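Local coordinates for kinetochore protein Mis16 (PDB 4XYH) that recognizes histone H4 and the CENP-A-specific chaperone Scm3, and probably takes part in depositing CENP-A at centromeres, at residues Ser70-Leu75 against Ser93-Thr98; Gln126-Glu131 against Pro168-Gly173; Leu178-Ser183 against Val225-Val230. All blocks are in the same frame, centred on the assembly; numbering follows the deposited sequence.

In the fold
Mis16 is a WD40 beta-propeller, and the three contacts follow one another along the chain, each closing before the next opens. Interactions 1 and 2 belong to the same mixed sheet: interaction 1 is the hairpin of strands 70-77 and 87-97, next comes strand 123-130, and interaction 2 adds the short strand 169-170 to it in parallel. Their centres lie about 23 Å apart. Interaction 3 lies about 23 Å from interaction 2 and 36 Å from interaction 1, centre to centre. It links the sheet that starts with strand 136-140 to the one that starts with strand 187-190, so one contact builds a blade, one extends its edge, and one joins the next two blades of the propeller.

Interaction 1: Ser70-Leu75 against Ser93-Thr98; sequences SSIQKL and SVQLPT
Leu96 meets Ser70, Ser71 and Gln73 across this antiparallel hairpin, and its carbonyl is doubly held. Leu96 O accepts the backbone N-H of Ser71 at 2.8 Å, and a bond from a water 2.9 Å away. The same water hydrogen-bonds Ser71 OG, so the hydroxyl and the carbonyl are bridged. Ser70, in the neighbouring non-hydrogen-bonded pair with Pro97, lays its CB against Leu96 O at 3.4 Å. Its OG comes 3.6 Å from Gln95 NE2 and makes a weak bond to Asp68.

The side chain of Leu96 packs on the Gln73 amide, with Leu96 CD1 3.9 Å from Gln73 CD and the two side chains crossing at about a right angle. Gln73 NE2 donates to Ser71 OG at 3.2 Å, in the plane of the amide. Beyond the hairpin, Asn394 takes a second bond from NE2, while Asn391 and Asn393 both donate to OE1.

Val94 is locked to Gln73 by two backbone bonds. With Val94 CG1 between the backbone N and the carbonyl carbon (chi1 60°), that methyl meets Leu75 CD1 at 4.0 Å, and Ile409 and Trp58 pack on both residues. The chemistry is therefore two-sided: Val94, Leu96 and Leu75 join the core, where the buried Gln73 amide has its polar atoms satisfied, while the face of Ser70, Ile72, Lys74, Ser93 and Gln95 is the more solvent-exposed one.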
loop_
_atom_site.group_PDB
_atom_site.type_symbol
_atom_site.label_atom_id
_atom_site.label_comp_id
_atom_site.label_asym_id
_atom_site.label_seq_id
_atom_site.Cartn_x
_atom_site.Cartn_y
_atom_site.Cartn_z
ATOM N N SER A 70 19.361 -13.613 13.873
ATOM C CA SER A 70 18.893 -12.463 13.111
ATOM C C SER A 70 18.900 -12.779 11.620
ATOM O O SER A 70 19.486 -13.773 11.188
ATOM C CB SER A 70 19.761 -11.233 13.392
ATOM O OG SER A 70 20.989 -11.309 12.684
ATOM N N SER A 71 18.232 -11.941 10.835
ATOM C CA SER A 71 18.285 -12.074 9.391
ATOM C C SER A 71 18.303 -10.705 8.733
ATOM O O SER A 71 17.945 -9.691 9.343
ATOM C CB SER A 71 17.111 -12.894 8.865
ATOM O OG SER A 71 15.896 -12.186 8.994
ATOM N N ILE A 72 18.750 -10.689 7.485
ATOM C CA ILE A 72 18.787 -9.466 6.715
ATOM C C ILE A 72 17.706 -9.554 5.651
ATOM O O ILE A 72 17.634 -10.534 4.916
ATOM C CB ILE A 72 20.164 -9.245 6.087
ATOM C CG1 ILE A 72 21.238 -9.272 7.179
ATOM C CG2 ILE A 72 20.193 -7.928 5.331
ATOM C CD1 ILE A 72 22.637 -9.220 6.658
ATOM N N GLN A 73 16.845 -8.542 5.596
ATOM C CA GLN A 73 15.739 -8.549 4.646
ATOM C C GLN A 73 15.717 -7.248 3.855
ATOM O O GLN A 73 16.464 -6.324 4.159
ATOM C CB GLN A 73 14.412 -8.788 5.375
ATOM C CG GLN A 73 14.316 -10.193 5.961
ATOM C CD GLN A 73 13.023 -10.459 6.727
ATOM O OE1 GLN A 73 11.957 -9.938 6.394
ATOM N NE2 GLN A 73 13.118 -11.287 7.756
ATOM N N LYS A 74 14.876 -7.182 2.830
ATOM C CA LYS A 74 14.889 -6.033 1.935
ATOM C C LYS A 74 13.532 -5.371 1.772
ATOM O O LYS A 74 12.489 -6.026 1.827
ATOM C CB LYS A 74 15.420 -6.446 0.557
ATOM C CG LYS A 74 16.908 -6.759 0.538
ATOM C CD LYS A 74 17.327 -7.307 -0.806
ATOM C CE LYS A 74 18.850 -7.387 -0.908
ATOM N NZ LYS A 74 19.280 -8.247 -2.049
ATOM N N LEU A 75 13.568 -4.066 1.528
ATOM C CA LEU A 75 12.364 -3.286 1.269
ATOM C C LEU A 75 12.524 -2.506 -0.006
ATOM O O LEU A 75 13.628 -2.057 -0.339
ATOM C CB LEU A 75 12.067 -2.309 2.404
ATOM C CG LEU A 75 11.878 -2.891 3.799
ATOM C CD1 LEU A 75 12.970 -2.366 4.713
ATOM C CD2 LEU A 75 10.527 -2.509 4.327
ATOM N N SER A 93 18.116 -2.577 2.862
ATOM C CA SER A 93 18.229 -3.775 3.682
ATOM C C SER A 93 18.099 -3.425 5.158
ATOM O O SER A 93 18.508 -2.355 5.607
ATOM C CB SER A 93 19.547 -4.501 3.432
ATOM O OG SER A 93 20.627 -3.638 3.695
ATOM N N VAL A 94 17.512 -4.334 5.912
ATOM C CA VAL A 94 17.393 -4.134 7.334
ATOM C C VAL A 94 17.722 -5.446 8.037
ATOM O O VAL A 94 17.436 -6.531 7.531
ATOM C CB VAL A 94 15.980 -3.641 7.722
ATOM C CG1 VAL A 94 14.909 -4.651 7.305
ATOM C CG2 VAL A 94 15.900 -3.348 9.204
ATOM N N GLN A 95 18.365 -5.338 9.189
ATOM C CA GLN A 95 18.621 -6.494 10.021
ATOM C C GLN A 95 17.482 -6.635 11.021
ATOM O O GLN A 95 17.217 -5.717 11.794
ATOM C CB GLN A 95 19.957 -6.347 10.736
ATOM C CG GLN A 95 20.539 -7.653 11.206
ATOM C CD GLN A 95 22.051 -7.613 11.251
ATOM O OE1 GLN A 95 22.646 -6.579 11.569
ATOM N NE2 GLN A 95 22.686 -8.737 10.912
ATOM N N LEU A 96 16.787 -7.768 10.978
ATOM C CA LEU A 96 15.722 -8.049 11.941
ATOM C C LEU A 96 16.080 -9.256 12.796
ATOM O O LEU A 96 16.657 -10.217 12.300
ATOM C CB LEU A 96 14.393 -8.323 11.237
ATOM C CG LEU A 96 13.764 -7.308 10.299
ATOM C CD1 LEU A 96 12.560 -7.960 9.689
ATOM C CD2 LEU A 96 13.367 -6.041 11.047
ATOM N N PRO A 97 15.721 -9.222 14.082
ATOM C CA PRO A 97 15.857 -10.428 14.912
ATOM C C PRO A 97 14.712 -11.397 14.644
ATOM O O PRO A 97 13.655 -10.959 14.177
ATOM C CB PRO A 97 15.786 -9.879 16.333
ATOM C CG PRO A 97 14.911 -8.651 16.206
ATOM C CD PRO A 97 15.193 -8.072 14.837
ATOM N N THR A 98 14.910 -12.687 14.907
ATOM C CA THR A 98 13.802 -13.639 14.811
ATOM C C THR A 98 13.705 -14.503 16.067
ATOM O O THR A 98 13.038 -14.132 17.038
ATOM C CB THR A 98 13.919 -14.551 13.561
ATOM O OG1 THR A 98 13.053 -15.684 13.713
ATOM C CG2 THR A 98 15.341 -15.035 13.353
HETATM O O HOH W 1 14.641 -12.086 11.299
#

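Interaction 2: Gln126-Glu131 against Pro168-Gly173; sequences QKIHHE and PIVQTG
Lys127, Val170 and His129 carry the backbone bonds of this short parallel pairing. Lys127 N donates to Pro168 O, Val170 N returns a bond to Lys127 O at 2.8 Å, and His129 N reaches Val170 O at 2.9 Å.

Apolar contact comes from Ile128 and Val170, which lie side by side and point the same way. Ile128 CG2 touches Val170 CB at 3.7 Å. Val170 CG2 also comes 4.0 Å from Gln126 NE2, which is bonded to the carbonyls of Tyr164 and Gln167.

The aromatic part is a CH-pi contact: Gln171 CA sits 3.7 Å from the centre of the His129 ring, 5° off its normal, while Gln171 CG lies against His129 NE2 at 3.6 Å. His129 CG, anti to its carbonyl carbon (chi1 -74°), lies 3.6 Å from Gln171 O. Tyr88 also meets this ring.

Past Gln171 the chain returns toward strand 123-130, and Gly173 CA approaches His129 O at 3.2 Å in a CA-H...O contact. At its backbone angles, a side chain at Gly173 would jam against the preceding carbonyl. The arrangement is that of a WD40 propeller blade extended at its edge: strand 169-170 adds a fifth, parallel strand beside strand 123-130.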
loop_
_atom_site.group_PDB
_atom_site.type_symbol
_atom_site.label_atom_id
_atom_site.label_comp_id
_atom_site.label_asym_id
_atom_site.label_seq_id
_atom_site.Cartn_x
_atom_site.Cartn_y
_atom_site.Cartn_z
ATOM N N GLN A 126 20.785 0.171 -2.865
ATOM C CA GLN A 126 20.738 0.462 -4.297
ATOM C C GLN A 126 19.765 1.596 -4.600
ATOM O O GLN A 126 18.658 1.663 -4.046
ATOM C CB GLN A 126 20.365 -0.787 -5.104
ATOM C CG GLN A 126 20.722 -0.650 -6.569
ATOM C CD GLN A 126 20.566 -1.941 -7.369
ATOM O OE1 GLN A 126 19.477 -2.505 -7.454
ATOM N NE2 GLN A 126 21.657 -2.402 -7.974
ATOM N N LYS A 127 20.196 2.500 -5.472
ATOM C CA LYS A 127 19.362 3.616 -5.891
ATOM C C LYS A 127 19.361 3.634 -7.395
ATOM O O LYS A 127 20.425 3.587 -8.024
ATOM C CB LYS A 127 19.876 4.947 -5.334
ATOM C CG LYS A 127 20.086 4.910 -3.834
ATOM C CD LYS A 127 20.063 6.285 -3.198
ATOM C CE LYS A 127 21.326 7.048 -3.487
ATOM N NZ LYS A 127 21.165 8.487 -3.096
ATOM N N ILE A 128 18.175 3.688 -7.977
ATOM C CA ILE A 128 18.069 3.688 -9.424
ATOM C C ILE A 128 17.368 4.952 -9.879
ATOM O O ILE A 128 16.319 5.292 -9.344
ATOM C CB ILE A 128 17.302 2.454 -9.934
ATOM C CG1 ILE A 128 17.886 1.177 -9.317
ATOM C CG2 ILE A 128 17.313 2.428 -11.456
ATOM C CD1 ILE A 128 16.887 0.051 -9.152
ATOM N N HIS A 129 17.936 5.638 -10.872
ATOM C CA HIS A 129 17.306 6.849 -11.409
ATOM C C HIS A 129 15.859 6.590 -11.814
ATOM O O HIS A 129 15.555 5.607 -12.502
ATOM C CB HIS A 129 18.091 7.410 -12.599
ATOM C CG HIS A 129 19.368 8.088 -12.202
ATOM N ND1 HIS A 129 19.962 9.073 -12.961
ATOM C CD2 HIS A 129 20.157 7.928 -11.110
ATOM C CE1 HIS A 129 21.055 9.497 -12.348
ATOM N NE2 HIS A 129 21.197 8.815 -11.227
ATOM N N HIS A 130 14.990 7.490 -11.361
ATOM C CA HIS A 130 13.552 7.430 -11.583
ATOM C C HIS A 130 13.024 8.801 -12.028
ATOM O O HIS A 130 13.431 9.832 -11.485
ATOM C CB HIS A 130 12.847 6.973 -10.298
ATOM C CG HIS A 130 11.381 6.721 -10.469
ATOM N ND1 HIS A 130 10.439 7.729 -10.357
ATOM C CD2 HIS A 130 10.694 5.588 -10.738
ATOM C CE1 HIS A 130 9.238 7.215 -10.552
ATOM N NE2 HIS A 130 9.358 5.919 -10.789
ATOM N N GLU A 131 12.132 8.808 -13.016
ATOM C CA GLU A 131 11.518 10.048 -13.521
ATOM C C GLU A 131 10.312 10.496 -12.698
ATOM O O GLU A 131 9.261 9.859 -12.710
ATOM C CB GLU A 131 11.082 9.889 -14.983
ATOM C CG GLU A 131 12.209 9.533 -15.925
ATOM C CD GLU A 131 11.855 9.754 -17.398
ATOM O OE1 GLU A 131 10.652 9.758 -17.763
ATOM O OE2 GLU A 131 12.802 9.923 -18.198
ATOM N N PRO A 168 25.713 0.152 -6.893
ATOM C CA PRO A 168 25.057 0.879 -5.795
ATOM C C PRO A 168 24.139 1.977 -6.329
ATOM O O PRO A 168 23.147 2.317 -5.687
ATOM C CB PRO A 168 26.218 1.504 -5.003
ATOM C CG PRO A 168 27.455 0.996 -5.602
ATOM C CD PRO A 168 27.154 0.420 -6.955
ATOM N N ILE A 169 24.492 2.538 -7.483
ATOM C CA ILE A 169 23.697 3.587 -8.112
ATOM C C ILE A 169 23.555 3.264 -9.587
ATOM O O ILE A 169 24.536 2.986 -10.271
ATOM C CB ILE A 169 24.324 4.984 -7.931
ATOM C CG1 ILE A 169 24.460 5.312 -6.438
ATOM C CG2 ILE A 169 23.476 6.057 -8.623
ATOM C CD1 ILE A 169 24.785 6.770 -6.144
ATOM N N VAL A 170 22.319 3.277 -10.062
ATOM C CA VAL A 170 21.997 2.890 -11.425
ATOM C C VAL A 170 21.491 4.094 -12.239
ATOM O O VAL A 170 20.315 4.484 -12.142
ATOM C CB VAL A 170 20.949 1.780 -11.416
ATOM C CG1 VAL A 170 20.567 1.365 -12.860
ATOM C CG2 VAL A 170 21.465 0.597 -10.600
ATOM N N GLN A 171 22.382 4.682 -13.036
ATOM C CA GLN A 171 22.083 5.939 -13.720
ATOM C C GLN A 171 21.196 5.726 -14.939
ATOM O O GLN A 171 20.450 6.616 -15.323
ATOM C CB GLN A 171 23.389 6.660 -14.116
ATOM C CG GLN A 171 24.052 7.391 -12.915
ATOM C CD GLN A 171 25.517 7.756 -13.149
ATOM O OE1 GLN A 171 26.431 7.140 -12.576
ATOM N NE2 GLN A 171 25.745 8.764 -13.982
ATOM N N THR A 172 21.252 4.532 -15.518
ATOM C CA THR A 172 20.447 4.216 -16.693
ATOM C C THR A 172 18.941 4.437 -16.503
ATOM O O THR A 172 18.252 4.875 -17.424
ATOM C CB THR A 172 20.664 2.756 -17.118
ATOM O OG1 THR A 172 22.059 2.538 -17.319
ATOM C CG2 THR A 172 19.904 2.435 -18.408
ATOM N N GLY A 173 18.428 4.127 -15.319
ATOM C CA GLY A 173 17.008 4.293 -15.067
ATOM C C GLY A 173 16.215 3.090 -15.531
ATOM O O GLY A 173 16.709 1.951 -15.482
#

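Interaction 3: Leu178-Ser183 against Val225-Val230; sequences LRHHTS and VAPVSV
His180 sets its imidazole against Pro227 and Val230, which approach it from the same side, and crosses both side chains at about a right angle. Its CG is anti to the backbone N (chi1 -157°), which sets that atom 3.7 Å from Pro227 CG. The tightest approach is His180 CD2 to Pro227 CG at 3.5 Å, with the proline carbon oblique to the ring. Val230 sits more squarely over that side: its CG1 stands 4.1 Å from the ring centroid, 20° off the normal and displaced toward the rim, in a CH-pi contact. Val230 CG2 touches His180 CE1 at 3.9 Å. With an alanine in place of Pro227, CG and CD are gone, and the His180 ring would probably lose its support along CG and CD2 and be freer to turn.

Leu178 and Val225 are arranged otherwise, side by side and pointing the same way, with Leu178 CD2 against Val225 CB at 3.8 Å. Beside them Arg179 N donates to Val225 O at 3.0 Å. The Arg179 side chain bends away, and its NH1 forms a salt bridge with Asp224.

Trp210 packs against Leu178, His180 and Pro227, bringing strand 207-211 of the next sheet up to this junction, where Val228 and Ser229 both face Val209 in a classic beta bulge. Nearby, His181 is hydrogen-bonded to Thr200 and Asp204, consistent with the Asp-His-Ser/Thr network of WD40 repeats. The arrangement is that of a junction between WD40 propeller blades, where the parallel pair Leu178-Val225 edges one sheet and the chain passes on through Pro227 to the outer strand of the next.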
loop_
_atom_site.group_PDB
_atom_site.type_symbol
_atom_site.label_atom_id
_atom_site.label_comp_id
_atom_site.label_asym_id
_atom_site.label_seq_id
_atom_site.Cartn_x
_atom_site.Cartn_y
_atom_site.Cartn_z
ATOM N N LEU A 178 5.507 2.784 -19.545
ATOM C CA LEU A 178 4.100 2.532 -19.871
ATOM C C LEU A 178 3.408 3.852 -20.179
ATOM O O LEU A 178 3.168 4.650 -19.269
ATOM C CB LEU A 178 3.396 1.832 -18.721
ATOM C CG LEU A 178 4.223 0.708 -18.091
ATOM C CD1 LEU A 178 3.527 0.215 -16.847
ATOM C CD2 LEU A 178 4.422 -0.439 -19.070
ATOM N N ARG A 179 3.084 4.086 -21.451
ATOM C CA ARG A 179 2.683 5.433 -21.878
ATOM C C ARG A 179 1.242 5.624 -22.278
ATOM O O ARG A 179 0.976 5.759 -23.472
ATOM C CB ARG A 179 3.516 5.895 -23.077
ATOM C CG ARG A 179 4.938 5.515 -23.028
ATOM C CD ARG A 179 5.758 6.430 -23.898
ATOM N NE ARG A 179 5.999 7.692 -23.219
ATOM C CZ ARG A 179 7.189 8.170 -22.865
ATOM N NH1 ARG A 179 8.314 7.520 -23.138
ATOM N NH2 ARG A 179 7.235 9.330 -22.240
ATOM N N HIS A 180 0.331 5.704 -21.318
ATOM C CA HIS A 180 -1.014 6.171 -21.644
ATOM C C HIS A 180 -1.552 7.308 -20.776
ATOM O O HIS A 180 -2.163 8.249 -21.262
ATOM C CB HIS A 180 -2.017 5.026 -21.565
ATOM C CG HIS A 180 -3.254 5.269 -22.374
ATOM N ND1 HIS A 180 -4.408 5.791 -21.832
ATOM C CD2 HIS A 180 -3.518 5.048 -23.689
ATOM C CE1 HIS A 180 -5.330 5.893 -22.776
ATOM N NE2 HIS A 180 -4.817 5.445 -23.908
ATOM N N HIS A 181 -1.395 7.165 -19.472
ATOM C CA HIS A 181 -1.958 8.105 -18.517
ATOM C C HIS A 181 -1.502 9.538 -18.759
ATOM O O HIS A 181 -0.366 9.760 -19.190
ATOM C CB HIS A 181 -1.606 7.662 -17.085
ATOM C CG HIS A 181 -2.352 6.445 -16.638
ATOM N ND1 HIS A 181 -3.726 6.428 -16.486
ATOM C CD2 HIS A 181 -1.918 5.206 -16.300
ATOM C CE1 HIS A 181 -4.102 5.224 -16.084
ATOM N NE2 HIS A 181 -3.024 4.464 -15.963
ATOM N N THR A 182 -2.386 10.496 -18.451
ATOM C CA THR A 182 -2.105 11.921 -18.654
ATOM C C THR A 182 -1.998 12.722 -17.346
ATOM O O THR A 182 -1.603 13.888 -17.360
ATOM C CB THR A 182 -3.180 12.562 -19.553
ATOM O OG1 THR A 182 -4.482 12.217 -19.057
ATOM C CG2 THR A 182 -3.046 12.037 -20.982
ATOM N N SER A 183 -2.325 12.085 -16.222
ATOM C CA SER A 183 -2.098 12.663 -14.892
ATOM C C SER A 183 -1.453 11.648 -13.959
ATOM O O SER A 183 -1.673 10.459 -14.102
ATOM C CB SER A 183 -3.410 13.142 -14.261
ATOM O OG SER A 183 -3.921 14.276 -14.925
ATOM N N VAL A 225 5.631 1.120 -24.111
ATOM C CA VAL A 225 4.596 0.102 -24.052
ATOM C C VAL A 225 3.237 0.783 -24.057
ATOM O O VAL A 225 3.035 1.796 -23.381
ATOM C CB VAL A 225 4.739 -0.796 -22.798
ATOM C CG1 VAL A 225 3.605 -1.811 -22.720
ATOM C CG2 VAL A 225 6.071 -1.503 -22.817
ATOM N N ALA A 226 2.321 0.224 -24.842
ATOM C CA ALA A 226 0.965 0.730 -24.948
ATOM C C ALA A 226 0.058 -0.200 -24.155
ATOM O O ALA A 226 0.373 -1.380 -23.987
ATOM C CB ALA A 226 0.526 0.810 -26.410
ATOM N N PRO A 227 -1.063 0.326 -23.645
ATOM C CA PRO A 227 -1.903 -0.585 -22.862
ATOM C C PRO A 227 -2.615 -1.607 -23.726
ATOM O O PRO A 227 -2.845 -1.368 -24.894
ATOM C CB PRO A 227 -2.907 0.342 -22.180
ATOM C CG PRO A 227 -2.842 1.649 -22.941
ATOM C CD PRO A 227 -1.466 1.740 -23.515
ATOM N N VAL A 228 -2.934 -2.747 -23.133
ATOM C CA VAL A 228 -3.771 -3.763 -23.748
ATOM C C VAL A 228 -5.259 -3.374 -23.659
ATOM O O VAL A 228 -6.024 -3.604 -24.591
ATOM C CB VAL A 228 -3.502 -5.127 -23.078
ATOM C CG1 VAL A 228 -4.686 -6.043 -23.184
ATOM C CG2 VAL A 228 -2.237 -5.757 -23.668
ATOM N N SER A 229 -5.661 -2.766 -22.544
ATOM C CA SER A 229 -7.017 -2.237 -22.402
ATOM C C SER A 229 -6.981 -0.916 -21.645
ATOM O O SER A 229 -6.097 -0.691 -20.806
ATOM C CB SER A 229 -7.929 -3.215 -21.657
ATOM O OG SER A 229 -7.700 -4.540 -22.074
ATOM N N VAL A 230 -7.920 -0.024 -21.934
ATOM C CA VAL A 230 -8.103 1.099 -21.027
ATOM C C VAL A 230 -9.593 1.303 -20.776
ATOM O O VAL A 230 -10.417 1.272 -21.695
ATOM C CB VAL A 230 -7.377 2.395 -21.534
ATOM C CG1 VAL A 230 -6.670 2.169 -22.865
ATOM C CG2 VAL A 230 -8.275 3.564 -21.578
#